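Long-range contacts in ADP-ribosylating toxin CARDS (Mycoplasma pneumoniae, PDB 4TLV), which transfers ADP-ribose from NAD(+) to target proteins and causes vacuolization in mammalian cells, acting as the main virulence factor of this bacterium: residues V109-D114 against H208-Q213; N145-W150 against P183-L188; N488-F493 against W511-M516. All blocks are in the same frame, centred on the assembly; numbering follows the deposited sequence.

Interaction 1 of 3, residues V109-D114 against H208-Q213; sequences VFDSGD and HLSIPQ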
loop_
_atom_site.group_PDB
_atom_site.type_symbol
_atom_site.label_atom_id
_atom_site.label_comp_id
_atom_site.label_asym_id
_atom_site.label_seq_id
_atom_site.Cartn_x
_atom_site.Cartn_y
_atom_site.Cartn_z
ATOM N N VAL A 109 -12.370 7.438 -25.150
ATOM C CA VAL A 109 -12.953 6.661 -26.231
ATOM C C VAL A 109 -12.600 5.198 -26.031
ATOM O O VAL A 109 -11.421 4.834 -26.004
ATOM C CB VAL A 109 -12.457 7.162 -27.605
ATOM C CG1 VAL A 109 -12.717 6.122 -28.679
ATOM C CG2 VAL A 109 -13.136 8.481 -27.945
ATOM N N PHE A 110 -13.610 4.349 -25.875
ATOM C CA PHE A 110 -13.339 2.935 -25.669
ATOM C C PHE A 110 -13.187 2.224 -27.007
ATOM O O PHE A 110 -14.176 1.927 -27.681
ATOM C CB PHE A 110 -14.419 2.289 -24.776
ATOM C CG PHE A 110 -14.429 2.831 -23.368
ATOM C CD1 PHE A 110 -13.581 2.296 -22.398
ATOM C CD2 PHE A 110 -15.243 3.890 -23.021
ATOM C CE1 PHE A 110 -13.568 2.804 -21.108
ATOM C CE2 PHE A 110 -15.236 4.407 -21.726
ATOM C CZ PHE A 110 -14.391 3.862 -20.767
ATOM N N ASP A 111 -11.938 1.973 -27.400
ATOM C CA ASP A 111 -11.663 1.209 -28.611
ATOM C C ASP A 111 -12.169 -0.212 -28.444
ATOM O O ASP A 111 -12.588 -0.862 -29.402
ATOM C CB ASP A 111 -10.161 1.173 -28.901
ATOM C CG ASP A 111 -9.607 2.527 -29.292
ATOM O OD1 ASP A 111 -10.405 3.451 -29.555
ATOM O OD2 ASP A 111 -8.366 2.661 -29.337
ATOM N N SER A 112 -12.121 -0.687 -27.207
ATOM C CA SER A 112 -12.551 -2.029 -26.869
ATOM C C SER A 112 -12.999 -1.985 -25.415
ATOM O O SER A 112 -12.479 -1.187 -24.631
ATOM C CB SER A 112 -11.393 -3.014 -27.042
ATOM O OG SER A 112 -11.799 -4.340 -26.768
ATOM N N GLY A 113 -13.975 -2.816 -25.064
ATOM C CA GLY A 113 -14.522 -2.825 -23.717
ATOM C C GLY A 113 -15.345 -1.588 -23.396
ATOM O O GLY A 113 -15.784 -0.864 -24.291
ATOM N N ASP A 114 -15.559 -1.339 -22.108
ATOM C CA ASP A 114 -16.375 -0.212 -21.671
ATOM C C ASP A 114 -16.004 0.244 -20.264
ATOM O O ASP A 114 -15.136 -0.343 -19.633
ATOM C CB ASP A 114 -17.872 -0.537 -21.773
ATOM C CG ASP A 114 -18.299 -1.746 -20.914
ATOM O OD1 ASP A 114 -17.646 -2.070 -19.892
ATOM O OD2 ASP A 114 -19.331 -2.368 -21.256
ATOM N N HIS A 208 -7.947 7.267 -25.769
ATOM C CA HIS A 208 -8.435 5.991 -26.260
ATOM C C HIS A 208 -7.954 4.854 -25.375
ATOM O O HIS A 208 -6.761 4.740 -25.086
ATOM C CB HIS A 208 -7.944 5.737 -27.688
ATOM C CG HIS A 208 -8.663 6.535 -28.730
ATOM N ND1 HIS A 208 -9.502 6.153 -29.721
ATOM C CD2 HIS A 208 -8.535 7.903 -28.840
ATOM C CE1 HIS A 208 -9.872 7.290 -30.398
ATOM N NE2 HIS A 208 -9.276 8.332 -29.846
ATOM N N LEU A 209 -8.890 3.997 -24.977
ATOM C CA LEU A 209 -8.596 2.865 -24.119
ATOM C C LEU A 209 -9.105 1.567 -24.736
ATOM O O LEU A 209 -10.204 1.530 -25.302
ATOM C CB LEU A 209 -9.261 3.102 -22.758
ATOM C CG LEU A 209 -8.381 3.408 -21.545
ATOM C CD1 LEU A 209 -7.146 4.190 -21.918
ATOM C CD2 LEU A 209 -9.186 4.102 -20.420
ATOM N N SER A 210 -8.297 0.512 -24.641
ATOM C CA SER A 210 -8.721 -0.833 -24.990
ATOM C C SER A 210 -8.722 -1.695 -23.737
ATOM O O SER A 210 -7.667 -2.135 -23.282
ATOM C CB SER A 210 -7.787 -1.457 -26.023
ATOM O OG SER A 210 -7.772 -0.698 -27.218
ATOM N N ILE A 211 -9.906 -1.939 -23.191
ATOM C CA ILE A 211 -10.056 -2.735 -21.978
ATOM C C ILE A 211 -10.194 -4.206 -22.324
ATOM O O ILE A 211 -11.092 -4.580 -23.078
ATOM C CB ILE A 211 -11.309 -2.300 -21.194
ATOM C CG1 ILE A 211 -11.417 -0.773 -21.163
ATOM C CG2 ILE A 211 -11.307 -2.915 -19.794
ATOM C CD1 ILE A 211 -10.246 -0.063 -20.459
ATOM N N PRO A 212 -9.323 -5.055 -21.750
ATOM C CA PRO A 212 -9.341 -6.486 -22.050
ATOM C C PRO A 212 -10.504 -7.210 -21.359
ATOM O O PRO A 212 -11.045 -6.724 -20.368
ATOM C CB PRO A 212 -8.000 -6.974 -21.496
ATOM C CG PRO A 212 -7.694 -6.028 -20.376
ATOM C CD PRO A 212 -8.267 -4.690 -20.781
ATOM N N GLN A 213 -10.874 -8.371 -21.880
ATOM C CA GLN A 213 -11.974 -9.132 -21.303
ATOM C C GLN A 213 -11.508 -10.090 -20.218
ATOM O O GLN A 213 -12.324 -10.587 -19.439
ATOM C CB GLN A 213 -12.705 -9.907 -22.397
ATOM C CG GLN A 213 -13.415 -8.994 -23.386
ATOM C CD GLN A 213 -14.139 -9.764 -24.461
ATOM O OE1 GLN A 213 -13.517 -10.327 -25.363
ATOM N NE2 GLN A 213 -15.466 -9.802 -24.369
HETATM O O HOH W 1 -12.151 -6.219 -25.119
#

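Interaction 2 of 3, residues N145-W150 against P183-L188; sequences NVRSAW and PHYQEL. With SO4 (sulfate ion), chain G.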
loop_
_atom_site.group_PDB
_atom_site.type_symbol
_atom_site.label_atom_id
_atom_site.label_comp_id
_atom_site.label_asym_id
_atom_site.label_seq_id
_atom_site.Cartn_x
_atom_site.Cartn_y
_atom_site.Cartn_z
ATOM N N ASN A 145 21.105 2.777 -15.432
ATOM C CA ASN A 145 20.169 3.036 -14.330
ATOM C C ASN A 145 20.372 2.091 -13.134
ATOM O O ASN A 145 19.905 2.376 -12.035
ATOM C CB ASN A 145 18.699 2.895 -14.786
ATOM C CG ASN A 145 18.239 4.038 -15.678
ATOM O OD1 ASN A 145 18.805 4.125 -16.879
ATOM N ND2 ASN A 145 17.359 4.824 -15.293
ATOM N N VAL A 146 21.032 0.956 -13.352
ATOM C CA VAL A 146 21.061 -0.094 -12.330
ATOM C C VAL A 146 22.258 0.116 -11.406
ATOM O O VAL A 146 23.416 0.009 -11.834
ATOM C CB VAL A 146 21.106 -1.507 -12.960
ATOM C CG1 VAL A 146 21.043 -2.590 -11.875
ATOM C CG2 VAL A 146 19.952 -1.692 -13.946
ATOM N N ARG A 147 21.990 0.467 -10.154
ATOM C CA ARG A 147 23.080 0.831 -9.259
ATOM C C ARG A 147 23.679 -0.360 -8.530
ATOM O O ARG A 147 24.901 -0.461 -8.418
ATOM C CB ARG A 147 22.658 1.892 -8.238
ATOM C CG ARG A 147 23.826 2.341 -7.325
ATOM C CD ARG A 147 23.524 3.631 -6.554
ATOM N NE ARG A 147 22.722 3.374 -5.353
ATOM C CZ ARG A 147 22.552 4.256 -4.378
ATOM N NH1 ARG A 147 23.129 5.458 -4.457
ATOM N NH2 ARG A 147 21.817 3.946 -3.322
ATOM N N SER A 148 22.820 -1.245 -8.020
ATOM C CA SER A 148 23.273 -2.298 -7.100
ATOM C C SER A 148 22.472 -3.578 -7.269
ATOM O O SER A 148 21.386 -3.572 -7.852
ATOM C CB SER A 148 23.121 -1.833 -5.644
ATOM O OG SER A 148 23.673 -0.540 -5.454
ATOM N N ALA A 149 23.001 -4.672 -6.729
ATOM C CA ALA A 149 22.265 -5.930 -6.648
ATOM C C ALA A 149 22.609 -6.657 -5.350
ATOM O O ALA A 149 23.710 -6.486 -4.825
ATOM C CB ALA A 149 22.588 -6.805 -7.829
ATOM N N TRP A 150 21.651 -7.436 -4.831
ATOM C CA TRP A 150 21.875 -8.336 -3.696
ATOM C C TRP A 150 21.351 -9.711 -4.062
ATOM O O TRP A 150 20.299 -9.831 -4.686
ATOM C CB TRP A 150 21.088 -7.903 -2.454
ATOM C CG TRP A 150 21.451 -6.598 -1.886
ATOM C CD1 TRP A 150 22.258 -6.367 -0.813
ATOM C CD2 TRP A 150 21.017 -5.318 -2.348
ATOM N NE1 TRP A 150 22.351 -5.017 -0.572
ATOM C CE2 TRP A 150 21.596 -4.352 -1.504
ATOM C CE3 TRP A 150 20.180 -4.896 -3.387
ATOM C CZ2 TRP A 150 21.375 -2.987 -1.669
ATOM C CZ3 TRP A 150 19.966 -3.543 -3.554
ATOM C CH2 TRP A 150 20.561 -2.605 -2.699
ATOM N N PRO A 183 29.534 -1.307 -11.936
ATOM C CA PRO A 183 30.533 -0.314 -12.367
ATOM C C PRO A 183 30.031 0.543 -13.537
ATOM O O PRO A 183 30.579 1.616 -13.775
ATOM C CB PRO A 183 31.722 -1.180 -12.809
ATOM C CG PRO A 183 31.119 -2.530 -13.122
ATOM C CD PRO A 183 29.988 -2.694 -12.151
ATOM N N HIS A 184 29.020 0.070 -14.262
ATOM C CA HIS A 184 28.431 0.832 -15.357
ATOM C C HIS A 184 27.335 1.800 -14.905
ATOM O O HIS A 184 26.743 2.499 -15.729
ATOM C CB HIS A 184 27.854 -0.108 -16.416
ATOM C CG HIS A 184 28.855 -1.067 -16.984
ATOM N ND1 HIS A 184 29.930 -0.659 -17.744
ATOM C CD2 HIS A 184 28.934 -2.420 -16.916
ATOM C CE1 HIS A 184 30.634 -1.716 -18.111
ATOM N NE2 HIS A 184 30.051 -2.797 -17.623
ATOM N N TYR A 185 27.036 1.826 -13.613
ATOM C CA TYR A 185 26.010 2.738 -13.115
ATOM C C TYR A 185 26.428 4.190 -13.328
ATOM O O TYR A 185 27.582 4.554 -13.111
ATOM C CB TYR A 185 25.726 2.511 -11.621
ATOM C CG TYR A 185 24.782 3.545 -11.034
ATOM C CD1 TYR A 185 23.421 3.528 -11.347
ATOM C CD2 TYR A 185 25.243 4.533 -10.165
ATOM C CE1 TYR A 185 22.556 4.469 -10.817
ATOM C CE2 TYR A 185 24.382 5.486 -9.628
ATOM C CZ TYR A 185 23.030 5.442 -9.966
ATOM O OH TYR A 185 22.158 6.375 -9.454
ATOM N N GLN A 186 25.486 5.019 -13.751
ATOM C CA GLN A 186 25.730 6.453 -13.837
ATOM C C GLN A 186 24.846 7.204 -12.849
ATOM O O GLN A 186 23.625 7.018 -12.849
ATOM C CB GLN A 186 25.468 6.936 -15.275
ATOM C CG GLN A 186 26.377 6.267 -16.309
ATOM C CD GLN A 186 26.062 6.692 -17.732
ATOM O OE1 GLN A 186 25.520 7.772 -17.957
ATOM N NE2 GLN A 186 26.398 5.841 -18.702
ATOM N N GLU A 187 25.446 8.045 -12.002
ATOM C CA GLU A 187 24.659 8.843 -11.055
ATOM C C GLU A 187 24.183 10.105 -11.758
ATOM O O GLU A 187 24.946 11.059 -11.926
ATOM C CB GLU A 187 25.470 9.217 -9.806
ATOM C CG GLU A 187 24.665 10.012 -8.772
ATOM C CD GLU A 187 23.290 9.394 -8.536
ATOM O OE1 GLU A 187 23.227 8.307 -7.911
ATOM O OE2 GLU A 187 22.279 9.981 -8.997
ATOM N N LEU A 188 22.937 10.110 -12.208
ATOM C CA LEU A 188 22.460 11.250 -12.982
ATOM C C LEU A 188 21.508 12.181 -12.227
ATOM O O LEU A 188 21.006 13.134 -12.805
ATOM C CB LEU A 188 21.817 10.770 -14.278
ATOM C CG LEU A 188 22.788 10.032 -15.199
ATOM C CD1 LEU A 188 22.050 9.547 -16.458
ATOM C CD2 LEU A 188 23.995 10.929 -15.562
HETATM S S SO4 G . 21.199 7.610 -1.935
HETATM O O1 SO4 G . 22.264 7.778 -2.920
HETATM O O2 SO4 G . 21.473 8.394 -0.717
HETATM O O3 SO4 G . 19.949 8.085 -2.518
HETATM O O4 SO4 G . 21.097 6.183 -1.571
HETATM O O HOH W 2 24.986 6.962 -6.286
#

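Interaction 3 of 3, residues N488-F493 against W511-M516; sequences NQNVFF and WLKHDM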
loop_
_atom_site.group_PDB
_atom_site.type_symbol
_atom_site.label_atom_id
_atom_site.label_comp_id
_atom_site.label_asym_id
_atom_site.label_seq_id
_atom_site.Cartn_x
_atom_site.Cartn_y
_atom_site.Cartn_z
ATOM N N ASN A 488 -13.106 5.206 17.260
ATOM C CA ASN A 488 -13.269 3.833 16.791
ATOM C C ASN A 488 -14.718 3.354 16.645
ATOM O O ASN A 488 -14.977 2.422 15.897
ATOM C CB ASN A 488 -12.458 2.863 17.659
ATOM C CG ASN A 488 -10.956 2.980 17.413
ATOM O OD1 ASN A 488 -10.593 3.570 16.297
ATOM N ND2 ASN A 488 -10.140 2.537 18.221
ATOM N N GLN A 489 -15.660 3.989 17.342
ATOM C CA GLN A 489 -17.065 3.583 17.252
ATOM C C GLN A 489 -17.950 4.580 16.497
ATOM O O GLN A 489 -19.159 4.399 16.431
ATOM C CB GLN A 489 -17.663 3.344 18.648
ATOM C CG GLN A 489 -17.180 2.068 19.331
ATOM C CD GLN A 489 -15.762 2.185 19.827
ATOM O OE1 GLN A 489 -14.924 1.325 19.554
ATOM N NE2 GLN A 489 -15.480 3.257 20.564
ATOM N N ASN A 490 -17.356 5.636 15.945
ATOM C CA ASN A 490 -18.141 6.673 15.292
ATOM C C ASN A 490 -17.455 7.141 14.013
ATOM O O ASN A 490 -16.467 7.863 14.072
ATOM C CB ASN A 490 -18.347 7.847 16.248
ATOM C CG ASN A 490 -19.238 7.484 17.432
ATOM O OD1 ASN A 490 -20.458 7.409 17.298
ATOM N ND2 ASN A 490 -18.627 7.240 18.591
ATOM N N VAL A 491 -17.991 6.716 12.870
ATOM C CA VAL A 491 -17.409 7.026 11.562
ATOM C C VAL A 491 -18.468 7.678 10.671
ATOM O O VAL A 491 -19.597 7.188 10.585
ATOM C CB VAL A 491 -16.858 5.741 10.899
ATOM C CG1 VAL A 491 -16.339 6.027 9.479
ATOM C CG2 VAL A 491 -15.739 5.132 11.759
ATOM N N PHE A 492 -18.103 8.787 10.017
ATOM C CA PHE A 492 -19.044 9.555 9.198
ATOM C C PHE A 492 -18.569 9.681 7.759
ATOM O O PHE A 492 -17.390 9.955 7.525
ATOM C CB PHE A 492 -19.227 10.959 9.788
ATOM C CG PHE A 492 -19.752 10.951 11.197
ATOM C CD1 PHE A 492 -18.894 10.727 12.266
ATOM C CD2 PHE A 492 -21.097 11.149 11.449
ATOM C CE1 PHE A 492 -19.372 10.724 13.562
ATOM C CE2 PHE A 492 -21.582 11.130 12.747
ATOM C CZ PHE A 492 -20.720 10.911 13.800
ATOM N N PHE A 493 -19.500 9.533 6.817
ATOM C CA PHE A 493 -19.200 9.485 5.380
ATOM C C PHE A 493 -19.696 10.718 4.620
ATOM O O PHE A 493 -20.794 11.235 4.883
ATOM C CB PHE A 493 -19.833 8.236 4.774
ATOM C CG PHE A 493 -19.256 6.949 5.311
ATOM C CD1 PHE A 493 -19.669 6.440 6.538
ATOM C CD2 PHE A 493 -18.280 6.271 4.601
ATOM C CE1 PHE A 493 -19.124 5.253 7.035
ATOM C CE2 PHE A 493 -17.725 5.092 5.088
ATOM C CZ PHE A 493 -18.152 4.578 6.306
ATOM N N TRP A 511 -22.075 14.939 6.478
ATOM C CA TRP A 511 -21.334 13.768 6.946
ATOM C C TRP A 511 -22.255 12.864 7.744
ATOM O O TRP A 511 -22.767 13.276 8.784
ATOM C CB TRP A 511 -20.194 14.219 7.843
ATOM C CG TRP A 511 -19.124 15.020 7.165
ATOM C CD1 TRP A 511 -19.049 16.385 7.047
ATOM C CD2 TRP A 511 -17.943 14.499 6.549
ATOM N NE1 TRP A 511 -17.902 16.738 6.374
ATOM C CE2 TRP A 511 -17.207 15.599 6.062
ATOM C CE3 TRP A 511 -17.447 13.207 6.354
ATOM C CZ2 TRP A 511 -15.985 15.443 5.410
ATOM C CZ3 TRP A 511 -16.232 13.056 5.692
ATOM C CH2 TRP A 511 -15.521 14.164 5.234
ATOM N N LEU A 512 -22.464 11.639 7.270
ATOM C CA LEU A 512 -23.478 10.751 7.843
ATOM C C LEU A 512 -22.910 9.393 8.211
ATOM O O LEU A 512 -22.107 8.838 7.469
ATOM C CB LEU A 512 -24.586 10.502 6.824
ATOM C CG LEU A 512 -25.286 11.727 6.236
ATOM C CD1 LEU A 512 -26.164 11.311 5.076
ATOM C CD2 LEU A 512 -26.098 12.451 7.310
ATOM N N LYS A 513 -23.371 8.818 9.318
ATOM C CA LYS A 513 -23.034 7.420 9.604
ATOM C C LYS A 513 -23.625 6.550 8.516
ATOM O O LYS A 513 -24.692 6.848 7.983
ATOM C CB LYS A 513 -23.540 6.993 10.983
ATOM C CG LYS A 513 -22.842 7.711 12.112
ATOM C CD LYS A 513 -23.184 7.093 13.455
ATOM C CE LYS A 513 -22.448 7.808 14.579
ATOM N NZ LYS A 513 -22.699 7.163 15.890
ATOM N N HIS A 514 -22.930 5.475 8.162
ATOM C CA HIS A 514 -23.310 4.719 6.989
ATOM C C HIS A 514 -22.566 3.384 7.006
ATOM O O HIS A 514 -21.544 3.274 7.664
ATOM C CB HIS A 514 -22.945 5.537 5.747
ATOM C CG HIS A 514 -23.491 4.986 4.465
ATOM N ND1 HIS A 514 -24.822 5.078 4.121
ATOM C CD2 HIS A 514 -22.876 4.364 3.431
ATOM C CE1 HIS A 514 -25.009 4.513 2.942
ATOM N NE2 HIS A 514 -23.843 4.078 2.498
ATOM N N ASP A 515 -23.098 2.382 6.310
ATOM C CA ASP A 515 -22.458 1.067 6.199
ATOM C C ASP A 515 -21.163 1.144 5.341
ATOM O O ASP A 515 -21.204 1.439 4.150
ATOM C CB ASP A 515 -23.451 0.073 5.596
ATOM C CG ASP A 515 -22.907 -1.348 5.516
ATOM O OD1 ASP A 515 -21.698 -1.575 5.776
ATOM O OD2 ASP A 515 -23.704 -2.245 5.171
ATOM N N MET A 516 -20.024 0.888 5.969
ATOM C CA MET A 516 -18.735 0.869 5.263
ATOM C C MET A 516 -18.760 -0.037 4.026
ATOM O O MET A 516 -18.110 0.255 3.032
ATOM C CB MET A 516 -17.612 0.453 6.219
ATOM C CG MET A 516 -16.213 0.428 5.577
ATOM S SD MET A 516 -15.570 2.071 5.213
ATOM C CE MET A 516 -15.127 2.605 6.857
HETATM O O HOH W 3 -21.758 4.699 15.472
HETATM O O HOH W 4 -20.809 4.877 10.221
#

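Interaction 1 of 3, residues V109-D114 against H208-Q213
Phe110, Leu209 and Ile211 form the close-packed side of this contact. The ring of Phe110 offers CD1 and CE1 to Ile211, whose CG1 sits at the ring edge 4.0 Å from Phe110 CD1, while Leu209 lies buried beside them. Ile211 also reaches beyond the pair, onto Met117 and Ala118 of helix 115-126 and Phe36 of helix 35-40. The backbones run as a two-stranded parallel sheet, strand 108-110 beside 207-210, within the mono-ADP-ribosyltransferase fold, and a beta bulge shifts the register between Phe110 and Ser112. At the bulge Leu209 O takes the N-H of Asp111 at 2.8 Å and, weakly, that of Ser112. Beyond it, Ile211 N donates to Ser112 O at 3.0 Å from well above the carbonyl plane. The other face, bearing Val109, His208, Ser112 and Ser210, is largely solvent-exposed and more polar. Val109 CB lies over the centre of the His208 imidazole, 3.8 Å from its centroid, a CH-pi contact. His208 ND1 donates to the syn lone pair of Asp111 OD1 at 2.9 Å, OD1 lying nearly in the ring plane although the carboxylate is turned 51° from it. Farther along this side a water links Ser112 OG to Ile211 O.

Interaction 2 of 3, residues N145-W150 against P183-L188
Tyr185 and Arg147 bury most of the surface here, at a classic beta bulge where Arg147 and Ser148 both face Glu82 of the neighbouring strand in the antiparallel sheet of the mono-ADP-ribosyltransferase domain. Tyr185 comes from the loop after strand 168-181 and lays its ring against the start of strand 146-156. Arg147 CB stands over one face of the Tyr185 ring, off-centre toward the rim and 3.7 Å from the centroid, in a CH-pi contact; the CG and CD methylenes continue across the CD2 and CE2 side. Tyr185 CD1 comes within 3.4 Å of Arg147 CA, and Asn145 O lies at the ring edge. The arginine chain then bends at chi3 (81°), which sets NE; the guanidinium plane stands 64° from that of the phenol ring. Glu82 takes NE in a salt bridge. On the loop side Tyr185 OH donates to Glu187 OE1 at 2.7 Å, from above the carboxylate plane; Arg8 forms a salt bridge with the same oxygen. A water spans Glu187 OE1 and Arg147 NH1, themselves 4.5 Å apart. A sulfate ion, probably from the crystallisation liquor, accepts N-H bonds from Arg147 NH1 on O1 and Arg147 NH2 on O4, each at 2.9 Å.

Interaction 3 of 3, residues N488-F493 against W511-M516
Phe493 buries more surface than any other residue of this contact, meeting His514 and Met516 with its ring. The edge of the His514 imidazole points toward the Phe493 face in a T-shaped pair, planes 68° apart, while His514 CB packs 3.5 Å from Phe493 CD1. Met516 comes to the ring's edge in a Met-aromatic contact: Met516 SD is 3.7 Å from Phe493 CE2, and Met516 CE touches Phe493 CZ. Bends at chi2 and chi3 of Met516 fold its thioether to this position.

Lys513, extended beyond CG, crosses the Phe492 ring obliquely. Lys513 CE lies 3.6 Å from Phe492 CZ, and NZ ends 2.7 Å from Asn490 OD1, to which it donates in the plane of the amide carbonyl. A water joins NZ to Gln489 O as well.

These side chains are placed by a hairpin of the D3 beta-trefoil domain, strands 490-495 and 506-512. Phe493 and Leu512 make a hydrogen-bonded antiparallel pair, with Phe493 N to Leu512 O at 2.8 Å and Leu512 N to Phe493 O at 2.9 Å. A water connects Val491 O with His514 N. Farther out, Glu518 accepts from His514 NE2, Phe524 stacks on the imidazole, and Asp487 takes the N-H of Asn490 ND2. A neutral amide oxygen and a water therefore receive the lysine ammonium within this contact, whereas the carboxylate of Glu518 at His514 NE2 would be expected to favour the protonated, charged imidazole.

Overall arrangement
Interactions 1 and 2 lie within the part of the chain related to pertussis toxin subunit 1, yet hold different elements of it: a two-stranded parallel sheet in the first, a loop laid on a strand of the antiparallel sheet in the second. Their centres are about 38 Å apart. Interaction 3 lies in the D3 trefoil, its centre about 49 Å from that of interaction 2, on opposite sides of the chain's centre. Interaction 1 is a surface contact; the other two are partly buried. Backbone hydrogen bonds join the segments in interactions 1 and 3, whereas interaction 2 has none across it and relies on aliphatic-aromatic packing beside a charged cluster. Aromatic rings are most numerous in interaction 3.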